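Local coordinates for protein alginate lyase (Bacteroides ovatus, PDB 3NNB) that probably depolymerises alginate by beta-elimination, using a largely helical fold of the six-hairpin clan, at residues P28-L33 / A371-L377; M159-M165 / V211-E215; L317-K323 / Q340-C344. All coordinates share one frame; numbering follows the deposited sequence.

The three contacts are spread over a mostly helical chain. Interaction 1 joins helix 27-41, near the N-terminus, to the start of the short helix 375-378, and both other contacts are nested in the chain loop it closes. Interaction 2 lies on the opposite side of the chain's centre, about 36 Å from interaction 1 between centres, and is the one beside a bound citrate, probably carried over from the crystallisation liquor, about 3 Å from the R161 side chain. Interaction 3 is the nearer neighbour of interaction 1: their nearest atoms are about 5 Å apart, and H376 of interaction 1 meets W345, next along the chain from C344, edge-to-face. Interactions 2 and 3 stay about 17 Å apart at their nearest atoms.

Interaction 1. Residues P28-L33 / A371-L377; sequences PAVKTL and ANKRIHL
P28, in the first turn of helix 27-41, rests its CB 4.1 Å from N372 CB. A29 does more. Its CA-H points at N372 O, with CA and O 3.3 Å apart and 154° at the hydrogen. One water joins A29 O to N372 O; a second, less certain in its bonding, lies between A29 N, an amide of the helix's first turn, and A371 O. The methyl A29 CB packs 3.7 Å from L377 CG, and V30 adds CG2 against L377 CD2, the two side chains crossing at about a right angle. T32 OG1 accepts from N372 ND2 at 3.0 Å, nearly straight (164°) and in the plane of the amide. With CG between the backbone N and the carbonyl carbon (chi1 70°), N372 can present ND2 there. A valine at T32 would probably leave N372 ND2 without its acceptor and the amide free to turn. L33 lays CD1 over one face of the R374 guanidinium, 3.5 Å above its plane, while R374 NH2 hydrogen-bonds T110 OG1 and forms a salt bridge with D36 OD2. Polar links at N372 thus fix the loop against the helix, apolar packing round L377 excludes water beside them, and D36 probably offsets the R374 charge.

Interaction 2. Residues M159-M165 / V211-E215; sequences MGRGAGM and VAAEE
E214 OE1 accepts the backbone N-H of G162 at 3.0 Å, with 161° at the hydrogen. The donor lies above the carboxylate plane, 59° out of it. The extended side chain leaves OE2 to take a proton from a water whose oxygen lies 2.7 Å from G160 O, to which it also donates. Both bonds belong to one of two conformers modelled for E214; in it the carboxylate would hold two points of the 159-165 loop. The loop runs close to helix 210-216 at G162, whose CA lies 3.2 Å from V211 O. A side chain could not fit here: a beta carbon built on G162 would fall about 2.5 Å from E215 N and press on E214 CB. Just before it, V211 CG1 packs 3.5 Å from the carbonyl carbon of R161. E215 lies against the next residues of the loop. Bent at chi2 (79°), its side chain brings CG within 3.6 Å of CB of selenomethionine M165. OE1 and G162 O are near each other but both acceptors; G162 O instead receives M165 N at 2.9 Å, and E215 OE2 bonds H222 ND1. R161 leaves the contact in an extended chain whose guanidinium has A163 CB over the centre of one face, and its NH2 bonds the citrate. Its NE is 7.0 Å from E214 OE1, too far to pair. The E214 carboxylate thus grips the loop through the G162 amide and a water, leaving the arginine to the citrate; though probably from the crystallisation liquor, that anion may reflect a site able to take an acidic ligand.

Interaction 3. Residues L317-K323 / Q340-C344; sequences LIPYIGK and QEEAC
A type II beta turn, Y320 to K323, overlaps the last residue of the 3-10 segment 318-320 at the end of helix 310-317 and is clasped by a glutamine of helix 336-351. The Q340 amide reaches two backbone groups of the turn at once. OE1 accepts G322 N at 2.8 Å, almost perfectly straight (178°), while NE2 donates to Y320 O at 3.0 Å. A bend at chi2 (-78°) swings the amide off its helix to meet the turn, and bonds at both ends leave its flip state well defined. Y320 O also closes the turn by accepting K323 N at 3.2 Å; the two donors approach from opposite faces of its carbonyl plane, with NE2 39° out of it. G322 sits at the third position with positive phi, where a beta carbon would jam against the preceding carbonyl oxygen. Beside this polar clasp the contact is apolar. I321 turns CD1 onto A343 CB at 3.7 Å, and L317 CD2 meets the same methyl more loosely. F366 of helix 359-366 touches both I321 and C344, while I279 of helix 274-293 packs on A343. The other branch of I321, CG2, lies 3.9 Å from C344 SG.

Interaction 1. Residues P28-L33 / A371-L377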
ATOM      1  N   PRO A  28      -1.474  -2.855 -25.120  1.00 11.71           N
ATOM      2  CA  PRO A  28      -1.760  -4.148 -24.464  1.00 11.77           C
ATOM      3  C   PRO A  28      -2.149  -4.014 -22.978  1.00  9.66           C
ATOM      4  O   PRO A  28      -3.104  -4.657 -22.506  1.00 11.11           O
ATOM      5  CB  PRO A  28      -0.456  -4.927 -24.641  1.00 12.65           C
ATOM      6  CG  PRO A  28       0.173  -4.325 -25.866  1.00 15.48           C
ATOM      7  CD  PRO A  28      -0.183  -2.877 -25.835  1.00 14.10           C
ATOM      8  N   ALA A  29      -1.422  -3.172 -22.273  1.00 10.27           N
ATOM      9  CA  ALA A  29      -1.695  -2.930 -20.852  1.00  8.94           C
ATOM     10  C   ALA A  29      -2.998  -2.170 -20.653  1.00  8.38           C
ATOM     11  O   ALA A  29      -3.736  -2.441 -19.700  1.00 10.05           O
ATOM     12  CB  ALA A  29      -0.509  -2.236 -20.170  1.00  9.25           C
ATOM     13  N   VAL A  30      -3.298  -1.211 -21.513  1.00  7.56           N
ATOM     14  CA  VAL A  30      -4.585  -0.481 -21.386  1.00  7.85           C
ATOM     15  C   VAL A  30      -5.738  -1.454 -21.626  1.00  8.98           C
ATOM     16  O   VAL A  30      -6.715  -1.445 -20.903  1.00  9.81           O
ATOM     17  CB  VAL A  30      -4.641   0.741 -22.328  1.00  9.79           C
ATOM     18  CG1 VAL A  30      -5.995   1.349 -22.317  1.00 10.86           C
ATOM     19  CG2 VAL A  30      -3.539   1.773 -21.910  1.00 11.17           C
ATOM     20  N   LYS A  31      -5.591  -2.336 -22.608  1.00 10.35           N
ATOM     21  CA  LYS A  31      -6.636  -3.296 -22.899  1.00 11.67           C
ATOM     22  C   LYS A  31      -6.906  -4.209 -21.697  1.00 12.18           C
ATOM     23  O   LYS A  31      -8.059  -4.439 -21.326  1.00 12.37           O
ATOM     24  CB  LYS A  31      -6.253  -4.120 -24.139  1.00 14.15           C
ATOM     25  CG  LYS A  31      -7.260  -5.190 -24.513  1.00 19.16           C
ATOM     26  CD  LYS A  31      -6.762  -5.992 -25.755  1.00 29.13           C
ATOM     27  CE  LYS A  31      -7.654  -7.174 -26.090  1.00 37.65           C
ATOM     28  NZ  LYS A  31      -8.535  -6.885 -27.257  1.00 44.65           N
ATOM     29  N   THR A  32      -5.841  -4.711 -21.086  1.00 11.88           N
ATOM     30  CA  THR A  32      -5.963  -5.550 -19.879  1.00 10.87           C
ATOM     31  C   THR A  32      -6.586  -4.765 -18.707  1.00 11.72           C
ATOM     32  O   THR A  32      -7.429  -5.295 -17.973  1.00 11.36           O
ATOM     33  CB  THR A  32      -4.604  -6.170 -19.518  1.00 13.15           C
ATOM     34  OG1 THR A  32      -4.294  -7.100 -20.541  1.00 12.32           O
ATOM     35  CG2 THR A  32      -4.675  -6.917 -18.181  1.00 12.66           C
ATOM     36  N   LEU A  33      -6.211  -3.507 -18.578  1.00  9.67           N
ATOM     37  CA  LEU A  33      -6.803  -2.634 -17.543  1.00  8.84           C
ATOM     38  C   LEU A  33      -8.305  -2.495 -17.747  1.00 11.77           C
ATOM     39  O   LEU A  33      -9.097  -2.639 -16.791  1.00 10.53           O
ATOM     40  CB  LEU A  33      -6.137  -1.264 -17.529  1.00  8.15           C
ATOM     41  CG  LEU A  33      -6.760  -0.183 -16.666  1.00  9.63           C
ATOM     42  CD1 LEU A  33      -6.613  -0.591 -15.124  1.00 10.39           C
ATOM     43  CD2 LEU A  33      -6.175   1.198 -16.974  1.00 11.32           C
ATOM     44  N   ALA A 371       3.970  -7.688 -21.390  1.00 11.30           N
ATOM     45  CA  ALA A 371       3.768  -6.309 -21.820  1.00 12.37           C
ATOM     46  C   ALA A 371       2.409  -5.750 -21.413  1.00 11.36           C
ATOM     47  O   ALA A 371       2.245  -4.534 -21.350  1.00 14.60           O
ATOM     48  CB  ALA A 371       3.943  -6.184 -23.377  1.00 16.87           C
ATOM     49  N   ASN A 372       1.437  -6.622 -21.157  1.00 12.22           N
ATOM     50  CA  ASN A 372       0.089  -6.180 -20.793  1.00  9.97           C
ATOM     51  C   ASN A 372      -0.120  -5.930 -19.262  1.00 10.37           C
ATOM     52  O   ASN A 372      -1.198  -5.533 -18.855  1.00 11.01           O
ATOM     53  CB  ASN A 372      -0.968  -7.180 -21.286  1.00  9.01           C
ATOM     54  CG  ASN A 372      -0.893  -8.485 -20.498  1.00 14.66           C
ATOM     55  OD1 ASN A 372       0.196  -9.027 -20.357  1.00 16.02           O
ATOM     56  ND2 ASN A 372      -2.001  -8.938 -19.929  1.00 21.65           N
ATOM     57  N   LYS A 373       0.893  -6.148 -18.431  1.00  9.52           N
ATOM     58  CA  LYS A 373       0.739  -5.940 -16.987  1.00  9.44           C
ATOM     59  C   LYS A 373       0.635  -4.459 -16.694  1.00  9.31           C
ATOM     60  O   LYS A 373       1.298  -3.622 -17.304  1.00  9.29           O
ATOM     61  CB  LYS A 373       1.941  -6.520 -16.220  1.00 11.40           C
ATOM     62  CG  LYS A 373       2.068  -8.050 -16.285  1.00 13.74           C
ATOM     63  CD  LYS A 373       0.804  -8.791 -15.866  1.00 18.53           C
ATOM     64  CE  LYS A 373       1.026 -10.314 -15.807  1.00 27.07           C
ATOM     65  NZ  LYS A 373      -0.213 -11.069 -15.434  1.00 27.95           N
ATOM     66  N   ARG A 374      -0.264  -4.141 -15.779  1.00  9.15           N
ATOM     67  CA  ARG A 374      -0.571  -2.768 -15.404  1.00 10.43           C
ATOM     68  C   ARG A 374       0.625  -1.953 -14.979  1.00 10.20           C
ATOM     69  O   ARG A 374       0.643  -0.750 -15.175  1.00 10.24           O
ATOM     70  CB  ARG A 374      -1.611  -2.770 -14.288  1.00 11.51           C
ATOM     71  CG  ARG A 374      -2.254  -1.436 -14.088  1.00 13.68           C
ATOM     72  CD  ARG A 374      -3.139  -1.432 -12.844  1.00 12.72           C
ATOM     73  NE  ARG A 374      -4.255  -2.352 -13.012  1.00 12.60           N
ATOM     74  CZ  ARG A 374      -5.242  -2.505 -12.121  1.00 11.46           C
ATOM     75  NH1 ARG A 374      -5.244  -1.778 -11.002  1.00 11.50           N
ATOM     76  NH2 ARG A 374      -6.215  -3.349 -12.379  1.00 13.32           N
ATOM     77  N   ILE A 375       1.627  -2.582 -14.386  1.00  9.90           N
ATOM     78  CA  ILE A 375       2.755  -1.861 -13.838  1.00 10.82           C
ATOM     79  C   ILE A 375       3.514  -1.087 -14.941  1.00 10.41           C
ATOM     80  O   ILE A 375       4.095  -0.052 -14.678  1.00 10.30           O
ATOM     81  CB  ILE A 375       3.680  -2.820 -13.026  1.00 10.26           C
ATOM     82  CG1 ILE A 375       4.627  -2.024 -12.166  1.00 14.14           C
ATOM     83  CG2 ILE A 375       4.373  -3.810 -13.970  1.00 11.79           C
ATOM     84  CD1 ILE A 375       5.157  -2.839 -10.979  1.00 17.54           C
ATOM     85  N   HIS A 376       3.418  -1.541 -16.191  1.00 10.30           N
ATOM     86  CA  HIS A 376       4.032  -0.812 -17.296  1.00  8.07           C
ATOM     87  C   HIS A 376       3.438   0.586 -17.504  1.00  9.03           C
ATOM     88  O   HIS A 376       4.097   1.520 -18.000  1.00  9.50           O
ATOM     89  CB  HIS A 376       3.925  -1.603 -18.599  1.00  7.52           C
ATOM     90  CG  HIS A 376       4.747  -2.846 -18.646  1.00 13.24           C
ATOM     91  ND1 HIS A 376       6.128  -2.830 -18.786  1.00 11.38           N
ATOM     92  CD2 HIS A 376       4.381  -4.147 -18.613  1.00 13.40           C
ATOM     93  CE1 HIS A 376       6.562  -4.078 -18.866  1.00 12.36           C
ATOM     94  NE2 HIS A 376       5.526  -4.894 -18.744  1.00 15.06           N
ATOM     95  N   LEU A 377       2.183   0.750 -17.113  1.00  9.19           N
ATOM     96  CA  LEU A 377       1.504   2.010 -17.221  1.00 10.13           C
ATOM     97  C   LEU A 377       1.826   2.962 -16.044  1.00 11.33           C
ATOM     98  O   LEU A 377       1.919   4.168 -16.220  1.00 12.41           O
ATOM     99  CB  LEU A 377      -0.021   1.772 -17.237  1.00 10.82           C
ATOM    100  CG  LEU A 377      -0.649   0.930 -18.348  1.00  9.17           C
ATOM    101  CD1 LEU A 377      -2.151   0.730 -18.128  1.00  9.45           C
ATOM    102  CD2 LEU A 377      -0.372   1.549 -19.768  1.00  9.52           C
TER
HETATM  103  O   HOH W   1      -2.879  -3.756 -17.487  1.00  9.59           O
HETATM  104  O   HOH W   2       1.418  -2.446 -22.869  1.00 15.24           O

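Interaction 2. Residues M159-M165 / V211-E215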
HETATM    1  N   MSE A 159      -8.955  -6.731  21.699  1.00  8.16           N
HETATM    2  CA  MSE A 159      -8.632  -5.464  21.084  0.70 10.32           C
HETATM    3  C   MSE A 159      -7.834  -5.677  19.804  1.00 10.63           C
HETATM    4  O   MSE A 159      -7.208  -6.693  19.650  1.00 11.84           O
HETATM    5  CB  MSE A 159      -7.841  -4.657  22.106  0.70 11.92           C
HETATM    6  CG  MSE A 159      -7.569  -3.222  21.780  0.70 14.21           C
HETATM    7 SE   MSE A 159      -9.093  -2.130  21.647  0.52 12.11          SE
HETATM    8  CE  MSE A 159     -10.132  -2.598  23.188  0.70 16.20           C
ATOM      9  N   GLY A 160      -7.879  -4.712  18.886  1.00  9.18           N
ATOM     10  CA  GLY A 160      -6.936  -4.689  17.802  1.00  9.15           C
ATOM     11  C   GLY A 160      -5.587  -4.199  18.278  1.00 10.55           C
ATOM     12  O   GLY A 160      -5.320  -4.024  19.488  1.00 10.62           O
ATOM     13  N   ARG A 161      -4.693  -3.937  17.323  1.00  8.52           N
ATOM     14  CA  ARG A 161      -3.348  -3.542  17.659  1.00  7.11           C
ATOM     15  C   ARG A 161      -2.778  -2.652  16.555  1.00  7.65           C
ATOM     16  O   ARG A 161      -3.338  -2.567  15.479  1.00  8.17           O
ATOM     17  CB  ARG A 161      -2.459  -4.758  17.919  1.00 10.45           C
ATOM     18  CG  ARG A 161      -2.351  -5.643  16.757  1.00 11.30           C
ATOM     19  CD  ARG A 161      -1.554  -6.908  17.007  1.00  9.77           C
ATOM     20  NE  ARG A 161      -1.590  -7.689  15.790  1.00 10.70           N
ATOM     21  CZ  ARG A 161      -0.603  -8.465  15.341  1.00  8.20           C
ATOM     22  NH1 ARG A 161       0.501  -8.638  16.069  1.00 12.55           N
ATOM     23  NH2 ARG A 161      -0.726  -9.091  14.180  1.00 13.05           N
ATOM     24  N   GLY A 162      -1.680  -1.974  16.839  1.00  8.14           N
ATOM     25  CA  GLY A 162      -1.123  -1.067  15.861  1.00  7.91           C
ATOM     26  C   GLY A 162      -0.950  -1.687  14.472  1.00  7.95           C
ATOM     27  O   GLY A 162      -1.227  -1.019  13.477  1.00  6.74           O
ATOM     28  N   ALA A 163      -0.471  -2.956  14.426  1.00  8.30           N
ATOM     29  CA  ALA A 163      -0.222  -3.681  13.178  1.00  8.23           C
ATOM     30  C   ALA A 163      -1.389  -3.643  12.219  1.00  8.48           C
ATOM     31  O   ALA A 163      -1.193  -3.748  11.028  1.00  7.55           O
ATOM     32  CB  ALA A 163       0.181  -5.134  13.483  1.00  8.34           C
ATOM     33  N   GLY A 164      -2.618  -3.523  12.724  1.00  6.74           N
ATOM     34  CA  GLY A 164      -3.791  -3.383  11.840  1.00  8.09           C
ATOM     35  C   GLY A 164      -3.761  -2.220  10.879  1.00  5.22           C
ATOM     36  O   GLY A 164      -4.439  -2.257   9.829  1.00  8.30           O
HETATM   37  N   MSE A 165      -2.972  -1.201  11.199  1.00  7.59           N
HETATM   38  CA  MSE A 165      -2.818  -0.039  10.303  0.50  6.87           C
HETATM   39  C   MSE A 165      -2.340  -0.459   8.919  1.00  7.28           C
HETATM   40  O   MSE A 165      -2.702   0.164   7.921  1.00  9.82           O
HETATM   41  CB  MSE A 165      -1.857   1.000  10.892  0.50  7.92           C
HETATM   42  CG  MSE A 165      -2.491   1.962  11.886  0.50 10.12           C
HETATM   43 SE   MSE A 165      -3.814   3.124  11.092  0.38  6.71          SE
HETATM   44  CE  MSE A 165      -2.784   3.763   9.596  0.50  9.99           C
ATOM     45  N   VAL A 211      -4.004   2.717  19.960  1.00 11.61           N
ATOM     46  CA  VAL A 211      -3.786   1.599  19.041  1.00  9.63           C
ATOM     47  C   VAL A 211      -2.933   2.102  17.891  1.00  6.95           C
ATOM     48  O   VAL A 211      -1.892   1.491  17.533  1.00  8.79           O
ATOM     49  CB  VAL A 211      -5.135   1.010  18.586  1.00  8.21           C
ATOM     50  CG1 VAL A 211      -4.929  -0.102  17.514  1.00  9.53           C
ATOM     51  CG2 VAL A 211      -5.917   0.459  19.787  1.00  9.29           C
ATOM     52  N   ALA A 212      -3.304   3.259  17.327  1.00  8.54           N
ATOM     53  CA  ALA A 212      -2.502   3.845  16.247  1.00  7.47           C
ATOM     54  C   ALA A 212      -1.097   4.200  16.736  1.00  8.05           C
ATOM     55  O   ALA A 212      -0.130   4.031  16.006  1.00  9.98           O
ATOM     56  CB  ALA A 212      -3.207   5.065  15.643  1.00  7.99           C
ATOM     57  N   ALA A 213      -0.971   4.693  17.974  1.00  8.44           N
ATOM     58  CA  ALA A 213       0.293   5.057  18.556  1.00  8.93           C
ATOM     59  C   ALA A 213       1.254   3.887  18.587  1.00  8.20           C
ATOM     60  O   ALA A 213       2.469   4.081  18.414  1.00 10.26           O
ATOM     61  CB  ALA A 213       0.092   5.622  20.012  1.00 10.18           C
ATOM     62  N   GLU A 214       0.723   2.670  18.814  1.00  7.41           N
ATOM     63  CA  GLU A 214       1.525   1.441  18.781  0.50 10.57           C
ATOM     64  C   GLU A 214       2.204   1.302  17.408  1.00  8.84           C
ATOM     65  O   GLU A 214       3.386   0.926  17.309  1.00 10.75           O
ATOM     66  CB  GLU A 214       0.682   0.168  19.090  0.50 12.69           C
ATOM     67  CG  GLU A 214      -0.213   0.191  20.369  0.50 20.41           C
ATOM     68  CD  GLU A 214      -1.156  -1.028  20.470  0.50 24.89           C
ATOM     69  OE1 GLU A 214      -0.874  -1.993  19.734  0.50 10.22           O
ATOM     70  OE2 GLU A 214      -2.167  -1.027  21.252  0.50 13.95           O
ATOM     71  N   GLU A 215       1.462   1.585  16.338  1.00  8.86           N
ATOM     72  CA  GLU A 215       2.025   1.505  14.982  1.00  7.56           C
ATOM     73  C   GLU A 215       3.061   2.594  14.743  1.00  7.22           C
ATOM     74  O   GLU A 215       4.105   2.381  14.127  1.00 10.05           O
ATOM     75  CB  GLU A 215       0.914   1.605  13.927  1.00  7.56           C
ATOM     76  CG  GLU A 215       1.402   1.238  12.507  1.00  8.01           C
ATOM     77  CD  GLU A 215       1.511  -0.268  12.241  1.00  9.53           C
ATOM     78  OE1 GLU A 215       1.852  -1.027  13.190  1.00  9.53           O
ATOM     79  OE2 GLU A 215       1.302  -0.660  11.054  1.00  8.62           O
TER
HETATM   80  O   HOH W   3      -3.742  -3.537  21.608  1.00 27.13           O

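Interaction 3. Residues L317-K323 / Q340-C344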
ATOM      1  N   LEU A 317      20.430  -5.032  -1.931  1.00  8.48           N
ATOM      2  CA  LEU A 317      19.514  -5.931  -2.629  1.00  9.04           C
ATOM      3  C   LEU A 317      19.988  -6.385  -3.993  1.00  8.81           C
ATOM      4  O   LEU A 317      19.785  -7.534  -4.385  1.00  9.88           O
ATOM      5  CB  LEU A 317      18.143  -5.267  -2.780  1.00  9.87           C
ATOM      6  CG  LEU A 317      17.072  -6.024  -3.586  1.00  9.73           C
ATOM      7  CD1 LEU A 317      16.676  -7.354  -2.875  1.00 12.97           C
ATOM      8  CD2 LEU A 317      15.847  -5.118  -3.774  1.00 11.69           C
ATOM      9  N   ILE A 318      20.569  -5.458  -4.748  1.00  8.46           N
ATOM     10  CA  ILE A 318      20.842  -5.671  -6.174  1.00  7.58           C
ATOM     11  C   ILE A 318      21.593  -6.973  -6.503  1.00  9.10           C
ATOM     12  O   ILE A 318      21.200  -7.675  -7.420  1.00 10.73           O
ATOM     13  CB  ILE A 318      21.547  -4.428  -6.793  1.00 10.39           C
ATOM     14  CG1 ILE A 318      20.497  -3.348  -7.002  1.00 12.04           C
ATOM     15  CG2 ILE A 318      22.279  -4.801  -8.139  1.00 10.20           C
ATOM     16  CD1 ILE A 318      21.014  -1.925  -7.189  1.00 11.85           C
ATOM     17  N   PRO A 319      22.663  -7.311  -5.762  1.00  9.04           N
ATOM     18  CA  PRO A 319      23.411  -8.525  -6.161  1.00 10.56           C
ATOM     19  C   PRO A 319      22.615  -9.806  -6.153  1.00 10.30           C
ATOM     20  O   PRO A 319      22.999 -10.795  -6.804  1.00 10.85           O
ATOM     21  CB  PRO A 319      24.556  -8.579  -5.153  1.00 11.66           C
ATOM     22  CG  PRO A 319      24.727  -7.137  -4.716  1.00  8.78           C
ATOM     23  CD  PRO A 319      23.348  -6.566  -4.693  1.00  9.69           C
ATOM     24  N   TYR A 320      21.508  -9.814  -5.404  1.00  8.96           N
ATOM     25  CA  TYR A 320      20.696 -10.992  -5.320  1.00  8.18           C
ATOM     26  C   TYR A 320      19.681 -11.105  -6.430  1.00  9.79           C
ATOM     27  O   TYR A 320      19.082 -12.151  -6.603  1.00  9.47           O
ATOM     28  CB  TYR A 320      19.994 -11.050  -3.958  1.00  8.86           C
ATOM     29  CG  TYR A 320      20.963 -11.162  -2.806  1.00  7.27           C
ATOM     30  CD1 TYR A 320      21.647 -12.354  -2.550  1.00  9.45           C
ATOM     31  CD2 TYR A 320      21.190 -10.076  -1.952  1.00  9.26           C
ATOM     32  CE1 TYR A 320      22.535 -12.455  -1.490  1.00  8.64           C
ATOM     33  CE2 TYR A 320      22.052 -10.162  -0.899  1.00  7.82           C
ATOM     34  CZ  TYR A 320      22.729 -11.357  -0.668  1.00  7.98           C
ATOM     35  OH  TYR A 320      23.555 -11.399   0.401  1.00  9.13           O
ATOM     36  N   ILE A 321      19.512 -10.038  -7.194  1.00  9.76           N
ATOM     37  CA  ILE A 321      18.547 -10.065  -8.274  1.00 11.02           C
ATOM     38  C   ILE A 321      19.132 -10.860  -9.416  1.00 13.43           C
ATOM     39  O   ILE A 321      20.253 -10.582  -9.873  1.00 13.03           O
ATOM     40  CB  ILE A 321      18.133  -8.640  -8.742  1.00 12.19           C
ATOM     41  CG1 ILE A 321      17.507  -7.864  -7.587  1.00 12.32           C
ATOM     42  CG2 ILE A 321      17.148  -8.743  -9.901  1.00 11.64           C
ATOM     43  CD1 ILE A 321      17.169  -6.397  -7.919  1.00 10.96           C
ATOM     44  N   GLY A 322      18.421 -11.898  -9.820  1.00 11.80           N
ATOM     45  CA  GLY A 322      18.912 -12.805 -10.853  1.00 13.07           C
ATOM     46  C   GLY A 322      19.840 -13.915 -10.383  1.00 14.74           C
ATOM     47  O   GLY A 322      20.295 -14.723 -11.194  1.00 19.64           O
ATOM     48  N   LYS A 323      20.099 -13.989  -9.078  1.00 12.11           N
ATOM     49  CA  LYS A 323      20.931 -15.031  -8.471  1.00 12.99           C
ATOM     50  C   LYS A 323      20.023 -16.043  -7.815  1.00 13.78           C
ATOM     51  O   LYS A 323      18.964 -15.675  -7.333  1.00 12.71           O
ATOM     52  CB  LYS A 323      21.807 -14.380  -7.412  1.00 14.25           C
ATOM     53  CG  LYS A 323      23.121 -15.000  -7.154  1.00 22.40           C
ATOM     54  CD  LYS A 323      23.969 -14.150  -6.220  1.00 16.03           C
ATOM     55  CE  LYS A 323      24.957 -13.258  -6.967  1.00 17.63           C
ATOM     56  NZ  LYS A 323      25.986 -12.741  -6.066  1.00 21.25           N
ATOM     57  N   GLN A 340      11.601 -11.876  -6.797  1.00  8.99           N
ATOM     58  CA  GLN A 340      12.600 -11.507  -7.811  1.00  9.05           C
ATOM     59  C   GLN A 340      12.010 -10.515  -8.840  1.00  8.30           C
ATOM     60  O   GLN A 340      12.617  -9.502  -9.139  1.00  8.90           O
ATOM     61  CB  GLN A 340      13.135 -12.754  -8.509  1.00  8.47           C
ATOM     62  CG  GLN A 340      14.110 -13.534  -7.638  1.00  8.40           C
ATOM     63  CD  GLN A 340      15.483 -12.884  -7.603  1.00 11.23           C
ATOM     64  OE1 GLN A 340      15.913 -12.318  -8.618  1.00 14.57           O
ATOM     65  NE2 GLN A 340      16.184 -12.973  -6.472  1.00  9.13           N
ATOM     66  N   GLU A 341      10.816 -10.814  -9.366  1.00  8.15           N
ATOM     67  CA  GLU A 341      10.167  -9.915 -10.302  1.00  8.79           C
ATOM     68  C   GLU A 341       9.890  -8.548  -9.669  1.00 10.51           C
ATOM     69  O   GLU A 341      10.196  -7.511 -10.256  1.00  9.42           O
ATOM     70  CB  GLU A 341       8.882 -10.535 -10.844  1.00  9.41           C
ATOM     71  CG  GLU A 341       8.202  -9.606 -11.824  1.00 16.83           C
ATOM     72  CD  GLU A 341       6.913 -10.176 -12.419  1.00 28.44           C
ATOM     73  OE1 GLU A 341       6.339 -11.075 -11.781  1.00 29.94           O
ATOM     74  OE2 GLU A 341       6.473  -9.708 -13.500  1.00 24.03           O
ATOM     75  N   GLU A 342       9.342  -8.528  -8.473  1.00 10.79           N
ATOM     76  CA  GLU A 342       9.092  -7.279  -7.748  1.00 10.84           C
ATOM     77  C   GLU A 342      10.356  -6.442  -7.560  1.00 10.42           C
ATOM     78  O   GLU A 342      10.317  -5.221  -7.709  1.00  9.62           O
ATOM     79  CB  GLU A 342       8.452  -7.553  -6.396  1.00 10.53           C
ATOM     80  CG  GLU A 342       7.023  -8.030  -6.502  1.00 14.73           C
ATOM     81  CD  GLU A 342       6.300  -8.114  -5.111  1.00 17.36           C
ATOM     82  OE1 GLU A 342       6.613  -7.305  -4.224  1.00 21.85           O
ATOM     83  OE2 GLU A 342       5.441  -8.997  -4.927  1.00 23.37           O
ATOM     84  N   ALA A 343      11.472  -7.105  -7.256  1.00  8.88           N
ATOM     85  CA  ALA A 343      12.753  -6.415  -7.120  1.00  8.28           C
ATOM     86  C   ALA A 343      13.125  -5.641  -8.393  1.00  7.75           C
ATOM     87  O   ALA A 343      13.671  -4.564  -8.324  1.00  9.37           O
ATOM     88  CB  ALA A 343      13.842  -7.410  -6.741  1.00  7.57           C
ATOM     89  N   CYS A 344      12.867  -6.245  -9.567  1.00  9.29           N
ATOM     90  CA  CYS A 344      13.151  -5.599 -10.837  1.00  8.48           C
ATOM     91  C   CYS A 344      12.329  -4.300 -11.021  1.00  9.24           C
ATOM     92  O   CYS A 344      12.798  -3.339 -11.686  1.00  9.97           O
ATOM     93  CB  CYS A 344      12.835  -6.570 -11.985  1.00 10.73           C
ATOM     94  SG  CYS A 344      13.972  -7.981 -12.072  1.00 11.18           S
TER